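Long-range contacts in 361aa long hypothetical D-aminopeptidase (Pyrococcus horikoshii, PDB 2DRH), which is of unproven function but is probably an aminopeptidase of the peptidase S58 family: residues E59-K64 and E117-I122; I92-I97 and G127-L132. All coordinates share one frame; numbering follows the deposited sequence.

Interaction 1 of 2, residues E59-K64 and E117-I122; sequences EGNIYK and EENEDI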
ATOM      1  N   GLU A  59      24.264 -13.595  14.291  1.00 28.97           N
ATOM      2  CA  GLU A  59      25.727 -13.525  14.283  1.00 29.03           C
ATOM      3  C   GLU A  59      26.485 -14.052  13.053  1.00 28.02           C
ATOM      4  O   GLU A  59      27.709 -13.924  12.974  1.00 28.39           O
ATOM      5  CB  GLU A  59      26.248 -14.210  15.551  1.00 31.31           C
ATOM      6  CG  GLU A  59      25.671 -13.609  16.829  1.00 35.81           C
ATOM      7  CD  GLU A  59      25.782 -14.539  18.028  1.00 38.89           C
ATOM      8  OE1 GLU A  59      25.147 -15.621  18.013  1.00 38.25           O
ATOM      9  OE2 GLU A  59      26.504 -14.186  18.985  1.00 38.76           O
ATOM     10  N   GLY A  60      25.772 -14.630  12.093  1.00 27.04           N
ATOM     11  CA  GLY A  60      26.431 -15.141  10.905  1.00 25.59           C
ATOM     12  C   GLY A  60      26.361 -14.171   9.738  1.00 26.21           C
ATOM     13  O   GLY A  60      26.311 -12.952   9.936  1.00 25.96           O
ATOM     14  N   ASN A  61      26.361 -14.713   8.522  1.00 23.93           N
ATOM     15  CA  ASN A  61      26.290 -13.902   7.311  1.00 25.54           C
ATOM     16  C   ASN A  61      24.819 -13.596   7.009  1.00 24.11           C
ATOM     17  O   ASN A  61      24.070 -14.468   6.575  1.00 22.13           O
ATOM     18  CB  ASN A  61      26.920 -14.651   6.127  1.00 25.43           C
ATOM     19  CG  ASN A  61      27.062 -13.773   4.888  1.00 28.29           C
ATOM     20  OD1 ASN A  61      26.110 -13.111   4.462  1.00 27.29           O
ATOM     21  ND2 ASN A  61      28.253 -13.769   4.304  1.00 26.83           N
ATOM     22  N   ILE A  62      24.420 -12.348   7.234  1.00 24.99           N
ATOM     23  CA  ILE A  62      23.036 -11.925   7.020  1.00 23.75           C
ATOM     24  C   ILE A  62      22.578 -11.992   5.562  1.00 21.12           C
ATOM     25  O   ILE A  62      21.408 -12.245   5.289  1.00 21.44           O
ATOM     26  CB  ILE A  62      22.828 -10.503   7.576  1.00 25.59           C
ATOM     27  CG1 ILE A  62      23.392 -10.436   8.997  1.00 27.46           C
ATOM     28  CG2 ILE A  62      21.347 -10.162   7.607  1.00 23.36           C
ATOM     29  CD1 ILE A  62      23.469  -9.047   9.569  1.00 31.37           C
ATOM     30  N   TYR A  63      23.495 -11.780   4.628  1.00 19.14           N
ATOM     31  CA  TYR A  63      23.153 -11.841   3.207  1.00 20.68           C
ATOM     32  C   TYR A  63      22.882 -13.272   2.713  1.00 21.94           C
ATOM     33  O   TYR A  63      21.919 -13.523   1.973  1.00 19.78           O
ATOM     34  CB  TYR A  63      24.286 -11.239   2.380  1.00 20.83           C
ATOM     35  CG  TYR A  63      24.017 -11.217   0.895  1.00 21.53           C
ATOM     36  CD1 TYR A  63      23.114 -10.303   0.342  1.00 19.96           C
ATOM     37  CD2 TYR A  63      24.675 -12.094   0.040  1.00 20.94           C
ATOM     38  CE1 TYR A  63      22.880 -10.266  -1.032  1.00 19.53           C
ATOM     39  CE2 TYR A  63      24.448 -12.064  -1.339  1.00 23.05           C
ATOM     40  CZ  TYR A  63      23.550 -11.142  -1.866  1.00 20.98           C
ATOM     41  OH  TYR A  63      23.356 -11.088  -3.228  1.00 19.79           O
ATOM     42  N   LYS A  64      23.745 -14.210   3.107  1.00 21.69           N
ATOM     43  CA  LYS A  64      23.586 -15.600   2.695  1.00 21.84           C
ATOM     44  C   LYS A  64      22.500 -16.273   3.518  1.00 20.72           C
ATOM     45  O   LYS A  64      21.847 -17.206   3.053  1.00 21.35           O
ATOM     46  CB  LYS A  64      24.920 -16.348   2.829  1.00 24.27           C
ATOM     47  CG  LYS A  64      25.994 -15.808   1.899  1.00 23.66           C
ATOM     48  CD  LYS A  64      25.589 -15.978   0.439  1.00 28.20           C
ATOM     49  CE  LYS A  64      26.534 -15.233  -0.499  1.00 30.31           C
ATOM     50  NZ  LYS A  64      27.962 -15.595  -0.275  1.00 29.71           N
ATOM     51  N   GLU A 117      32.995  -7.287   1.369  1.00 31.87           N
ATOM     52  CA  GLU A 117      34.139  -7.957   1.967  1.00 34.01           C
ATOM     53  C   GLU A 117      33.743  -9.371   2.364  1.00 33.86           C
ATOM     54  O   GLU A 117      34.488 -10.321   2.136  1.00 33.28           O
ATOM     55  CB  GLU A 117      34.615  -7.205   3.213  1.00 35.92           C
ATOM     56  CG  GLU A 117      35.591  -6.090   2.931  1.00 40.49           C
ATOM     57  CD  GLU A 117      36.846  -6.590   2.245  1.00 43.80           C
ATOM     58  OE1 GLU A 117      37.482  -7.530   2.777  1.00 44.28           O
ATOM     59  OE2 GLU A 117      37.196  -6.041   1.176  1.00 45.63           O
ATOM     60  N   GLU A 118      32.553  -9.496   2.944  1.00 32.86           N
ATOM     61  CA  GLU A 118      32.034 -10.777   3.408  1.00 32.51           C
ATOM     62  C   GLU A 118      31.418 -11.645   2.319  1.00 31.15           C
ATOM     63  O   GLU A 118      31.125 -12.813   2.554  1.00 30.98           O
ATOM     64  CB  GLU A 118      30.991 -10.536   4.501  1.00 34.08           C
ATOM     65  CG  GLU A 118      31.521  -9.782   5.713  1.00 37.51           C
ATOM     66  CD  GLU A 118      32.537 -10.588   6.499  1.00 38.01           C
ATOM     67  OE1 GLU A 118      33.622 -10.883   5.958  1.00 39.24           O
ATOM     68  OE2 GLU A 118      32.248 -10.933   7.661  1.00 40.67           O
ATOM     69  N   ASN A 119      31.221 -11.076   1.132  1.00 30.30           N
ATOM     70  CA  ASN A 119      30.616 -11.815   0.025  1.00 28.49           C
ATOM     71  C   ASN A 119      31.222 -11.391  -1.309  1.00 29.46           C
ATOM     72  O   ASN A 119      30.813 -10.383  -1.889  1.00 30.47           O
ATOM     73  CB  ASN A 119      29.111 -11.553  -0.004  1.00 28.33           C
ATOM     74  CG  ASN A 119      28.433 -11.879   1.311  1.00 25.48           C
ATOM     75  OD1 ASN A 119      28.040 -13.012   1.551  1.00 27.10           O
ATOM     76  ND2 ASN A 119      28.302 -10.881   2.171  1.00 27.23           N
ATOM     77  N   GLU A 120      32.181 -12.167  -1.801  1.00 29.16           N
ATOM     78  CA  GLU A 120      32.847 -11.857  -3.061  1.00 29.50           C
ATOM     79  C   GLU A 120      32.066 -12.287  -4.296  1.00 30.14           C
ATOM     80  O   GLU A 120      32.472 -11.985  -5.421  1.00 29.05           O
ATOM     81  CB  GLU A 120      34.225 -12.515  -3.106  1.00 33.18           C
ATOM     82  CG  GLU A 120      35.214 -11.981  -2.099  1.00 35.15           C
ATOM     83  CD  GLU A 120      36.469 -12.821  -2.046  1.00 38.75           C
ATOM     84  OE1 GLU A 120      36.348 -14.037  -1.770  1.00 39.21           O
ATOM     85  OE2 GLU A 120      37.569 -12.272  -2.283  1.00 38.52           O
ATOM     86  N   ASP A 121      30.961 -12.999  -4.097  1.00 28.49           N
ATOM     87  CA  ASP A 121      30.158 -13.449  -5.224  1.00 28.92           C
ATOM     88  C   ASP A 121      29.154 -12.385  -5.672  1.00 27.33           C
ATOM     89  O   ASP A 121      28.614 -12.452  -6.773  1.00 26.47           O
ATOM     90  CB  ASP A 121      29.450 -14.766  -4.878  1.00 28.41           C
ATOM     91  CG  ASP A 121      28.695 -14.701  -3.568  1.00 29.21           C
ATOM     92  OD1 ASP A 121      29.172 -14.031  -2.631  1.00 30.75           O
ATOM     93  OD2 ASP A 121      27.628 -15.341  -3.462  1.00 30.63           O
ATOM     94  N   ILE A 122      28.917 -11.398  -4.820  1.00 28.09           N
ATOM     95  CA  ILE A 122      27.988 -10.319  -5.147  1.00 27.88           C
ATOM     96  C   ILE A 122      28.546  -9.501  -6.313  1.00 26.93           C
ATOM     97  O   ILE A 122      29.697  -9.078  -6.282  1.00 28.01           O
ATOM     98  CB  ILE A 122      27.766  -9.397  -3.924  1.00 26.37           C
ATOM     99  CG1 ILE A 122      27.020 -10.166  -2.829  1.00 25.88           C
ATOM    100  CG2 ILE A 122      26.997  -8.143  -4.331  1.00 25.93           C
ATOM    101  CD1 ILE A 122      26.723  -9.348  -1.575  1.00 22.24           C
TER

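Interaction 2 of 2, residues I92-I97 and G127-L132; sequences IETPII and GSVNPL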
ATOM      1  N   ILE A  92      15.419  -9.383   5.146  1.00 19.81           N
ATOM      2  CA  ILE A  92      16.488  -8.441   5.477  1.00 18.05           C
ATOM      3  C   ILE A  92      17.767  -9.243   5.255  1.00 20.26           C
ATOM      4  O   ILE A  92      17.895 -10.359   5.768  1.00 18.01           O
ATOM      5  CB  ILE A  92      16.399  -7.959   6.942  1.00 18.06           C
ATOM      6  CG1 ILE A  92      15.300  -6.896   7.068  1.00 15.72           C
ATOM      7  CG2 ILE A  92      17.738  -7.393   7.393  1.00 16.87           C
ATOM      8  CD1 ILE A  92      15.164  -6.302   8.453  1.00 11.01           C
ATOM      9  N   GLU A  93      18.701  -8.686   4.484  1.00 19.02           N
ATOM     10  CA  GLU A  93      19.931  -9.396   4.139  1.00 19.15           C
ATOM     11  C   GLU A  93      21.205  -8.640   4.450  1.00 19.42           C
ATOM     12  O   GLU A  93      22.268  -8.936   3.893  1.00 17.21           O
ATOM     13  CB  GLU A  93      19.915  -9.743   2.647  1.00 21.25           C
ATOM     14  CG  GLU A  93      19.608  -8.553   1.743  1.00 20.50           C
ATOM     15  CD  GLU A  93      19.588  -8.916   0.267  1.00 22.84           C
ATOM     16  OE1 GLU A  93      18.986  -9.957  -0.093  1.00 18.70           O
ATOM     17  OE2 GLU A  93      20.162  -8.150  -0.536  1.00 23.25           O
ATOM     18  N   THR A  94      21.096  -7.667   5.344  1.00 18.15           N
ATOM     19  CA  THR A  94      22.234  -6.860   5.716  1.00 18.05           C
ATOM     20  C   THR A  94      22.032  -6.384   7.132  1.00 19.38           C
ATOM     21  O   THR A  94      20.915  -6.420   7.649  1.00 19.70           O
ATOM     22  CB  THR A  94      22.337  -5.593   4.831  1.00 19.86           C
ATOM     23  OG1 THR A  94      21.237  -4.718   5.133  1.00 19.38           O
ATOM     24  CG2 THR A  94      22.302  -5.960   3.337  1.00 19.09           C
ATOM     25  N   PRO A  95      23.117  -5.971   7.802  1.00 19.83           N
ATOM     26  CA  PRO A  95      22.890  -5.487   9.161  1.00 20.74           C
ATOM     27  C   PRO A  95      22.098  -4.185   8.996  1.00 21.99           C
ATOM     28  O   PRO A  95      22.133  -3.563   7.929  1.00 21.13           O
ATOM     29  CB  PRO A  95      24.306  -5.269   9.705  1.00 20.19           C
ATOM     30  CG  PRO A  95      25.143  -5.098   8.494  1.00 22.24           C
ATOM     31  CD  PRO A  95      24.554  -6.080   7.507  1.00 20.77           C
ATOM     32  N   ILE A  96      21.379  -3.789  10.041  1.00 22.97           N
ATOM     33  CA  ILE A  96      20.559  -2.585  10.000  1.00 22.52           C
ATOM     34  C   ILE A  96      21.351  -1.405  10.528  1.00 21.56           C
ATOM     35  O   ILE A  96      21.871  -1.445  11.633  1.00 20.88           O
ATOM     36  CB  ILE A  96      19.294  -2.775  10.840  1.00 23.12           C
ATOM     37  CG1 ILE A  96      18.634  -4.103  10.462  1.00 22.10           C
ATOM     38  CG2 ILE A  96      18.337  -1.600  10.613  1.00 22.95           C
ATOM     39  CD1 ILE A  96      17.453  -4.476  11.331  1.00 24.33           C
ATOM     40  N   ILE A  97      21.422  -0.351   9.728  1.00 20.63           N
ATOM     41  CA  ILE A  97      22.192   0.829  10.078  1.00 19.96           C
ATOM     42  C   ILE A  97      21.333   2.062  10.282  1.00 20.69           C
ATOM     43  O   ILE A  97      20.408   2.340   9.511  1.00 19.24           O
ATOM     44  CB  ILE A  97      23.246   1.135   8.973  1.00 20.91           C
ATOM     45  CG1 ILE A  97      24.120  -0.101   8.726  1.00 20.53           C
ATOM     46  CG2 ILE A  97      24.112   2.323   9.381  1.00 18.82           C
ATOM     47  CD1 ILE A  97      24.999  -0.473   9.907  1.00 21.35           C
ATOM     48  N   GLY A 127      23.385 -11.994  -7.624  1.00 28.28           N
ATOM     49  CA  GLY A 127      22.828 -10.652  -7.675  1.00 29.75           C
ATOM     50  C   GLY A 127      23.499  -9.614  -6.793  1.00 29.77           C
ATOM     51  O   GLY A 127      24.567  -9.857  -6.231  1.00 30.63           O
ATOM     52  N   SER A 128      22.867  -8.447  -6.675  1.00 27.96           N
ATOM     53  CA  SER A 128      23.410  -7.361  -5.866  1.00 27.24           C
ATOM     54  C   SER A 128      22.951  -7.492  -4.417  1.00 25.94           C
ATOM     55  O   SER A 128      22.640  -8.587  -3.958  1.00 25.97           O
ATOM     56  CB  SER A 128      22.973  -6.003  -6.432  1.00 29.08           C
ATOM     57  OG  SER A 128      21.575  -5.815  -6.298  1.00 29.40           O
ATOM     58  N   VAL A 129      22.904  -6.376  -3.698  1.00 24.34           N
ATOM     59  CA  VAL A 129      22.488  -6.405  -2.305  1.00 21.77           C
ATOM     60  C   VAL A 129      21.649  -5.196  -1.927  1.00 21.18           C
ATOM     61  O   VAL A 129      21.843  -4.098  -2.449  1.00 20.04           O
ATOM     62  CB  VAL A 129      23.713  -6.497  -1.367  1.00 21.57           C
ATOM     63  CG1 VAL A 129      24.632  -5.310  -1.590  1.00 20.74           C
ATOM     64  CG2 VAL A 129      23.259  -6.573   0.075  1.00 22.03           C
ATOM     65  N   ASN A 130      20.720  -5.415  -0.999  1.00 20.90           N
ATOM     66  CA  ASN A 130      19.812  -4.375  -0.541  1.00 20.59           C
ATOM     67  C   ASN A 130      20.177  -3.808   0.833  1.00 18.89           C
ATOM     68  O   ASN A 130      19.666  -4.254   1.860  1.00 19.52           O
ATOM     69  CB  ASN A 130      18.388  -4.936  -0.526  1.00 19.65           C
ATOM     70  CG  ASN A 130      17.348  -3.887  -0.187  1.00 21.04           C
ATOM     71  OD1 ASN A 130      17.344  -2.786  -0.751  1.00 20.98           O
ATOM     72  ND2 ASN A 130      16.454  -4.224   0.729  1.00 17.74           N
ATOM     73  N   PRO A 131      21.075  -2.813   0.869  1.00 20.06           N
ATOM     74  CA  PRO A 131      21.470  -2.220   2.148  1.00 20.60           C
ATOM     75  C   PRO A 131      20.294  -1.545   2.839  1.00 21.54           C
ATOM     76  O   PRO A 131      19.508  -0.840   2.202  1.00 21.79           O
ATOM     77  CB  PRO A 131      22.565  -1.234   1.746  1.00 21.57           C
ATOM     78  CG  PRO A 131      22.190  -0.854   0.350  1.00 21.35           C
ATOM     79  CD  PRO A 131      21.797  -2.174  -0.245  1.00 21.06           C
ATOM     80  N   LEU A 132      20.178  -1.769   4.143  1.00 21.24           N
ATOM     81  CA  LEU A 132      19.093  -1.196   4.925  1.00 19.60           C
ATOM     82  C   LEU A 132      19.620  -0.117   5.857  1.00 21.09           C
ATOM     83  O   LEU A 132      20.369  -0.397   6.798  1.00 19.25           O
ATOM     84  CB  LEU A 132      18.399  -2.295   5.724  1.00 20.78           C
ATOM     85  CG  LEU A 132      17.191  -1.953   6.595  1.00 20.47           C
ATOM     86  CD1 LEU A 132      16.091  -1.269   5.774  1.00 19.11           C
ATOM     87  CD2 LEU A 132      16.674  -3.260   7.197  1.00 19.82           C
TER
HETATM   88  O   HOH W   1      19.385  -8.017  -3.311  1.00 14.24           O
HETATM   89  O   HOH W   2      18.750  -5.890   3.976  1.00 18.66           O

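Interaction 1 of 2, residues E59-K64 and E117-I122
An Asx motif in the loop between strands 48-56 and 65-73 meets the turn that follows helix 104-118. Asn-61 OD1 accepts a hydrogen bond from the backbone N of Lys-64 at 2.9 Å, leaving its ND2 facing the other segment. Asn-61 and Asn-119 come tip to tip with their amide planes 72° apart, and Asn-61 ND2 donates to Asn-119 OD1 at 2.9 Å from above the carbonyl plane. The same oxygen takes a second bond, in its carbonyl plane on a lone pair, from Lys-64 NZ at 3.2 Å. Asn-119 ND2 bonds Ile-115 O of the helix, so the acceptor is held between its two donors. The lysine chain, bent at chi2 and chi4, brings NZ on to a salt bridge with Asp-121 OD1 at 3.1 Å; Asp-121 OD2 bonds Tyr-293 OH. The ammonium charge would probably polarise the Asn-119 carbonyl. Tyr-63, CG anti to the backbone N (chi1 -178°), reaches tip to tip toward Ile-122, its OH bonding Ser-128 O. Ile-122 CD1 makes a CH-pi contact over one face of the Tyr-63 ring, 3.6 Å from its centroid and 15° off the normal, and Ile-122 CG1 lies 3.5 Å from Tyr-63 CE2.

Interaction 2 of 2, residues I92-I97 and G127-L132
Glu-93 leaves its backbone with CG in the crowded position between N and the carbonyl carbon (chi1 51°), then runs out extended from CB through CG to CD, touching Tyr-63 and Gln-85. At the tip OE1 forms a salt bridge with Lys-66, while OE2 turns its anti lone pair to the backbone N of Asn-130 at 2.8 Å. OE2 also accepts from water 1 and rests on Val-129, 3.5 Å from its CG2. This buried carboxylate, so gripped, is likely to stay ionised. The two segments here run up to the start of the parallel pairing of strands 96-100 and 132-136 in a mixed sheet, where Ile-97 N gives Leu-132 O a nearly straight bond of 3.1 Å (166°). Before that point Thr-94 stands in for the backbone: its OG1 accepts from Leu-132 N at 3.3 Å and meets water 2, which also bonds Glu-93 N and Asn-130 O. Its methyl CG2 presses tightly on Val-129 CG2 at 3.5 Å. An alanine in place of Thr-94 would lose the hydroxyl and the methyl, and would probably leave Leu-132 N and water 2 less well held. Leu-132 CD2 lies 3.6 Å from Ile-92 CD1 and 3.9 Å from Ile-96 CG1.

How the interactions relate
Interaction 2 is buried throughout, while interaction 1 is only partly buried, its centre about 23 Å from the centre of the chain, against about 17 Å for that of interaction 2. The two centres are about 10 Å apart, and the segments alternate along the chain. Helix 104-118 joins them: its C-terminal end leads into 117-122, and other residues of it pack on 92-97 and 127-132. Charged and amide tips bond one another in the outer contact, beside an aromatic-aliphatic pair; in the inner one a buried carboxylate and a hydroxyl bond mainly backbone N-H groups and waters, beside aliphatic side chains. Tyr-63 of interaction 1 packs on Glu-93 and Val-129 of interaction 2, and Lys-66 pairs with Glu-93 and makes a cation-pi contact with Tyr-63. Both touch the second subunit.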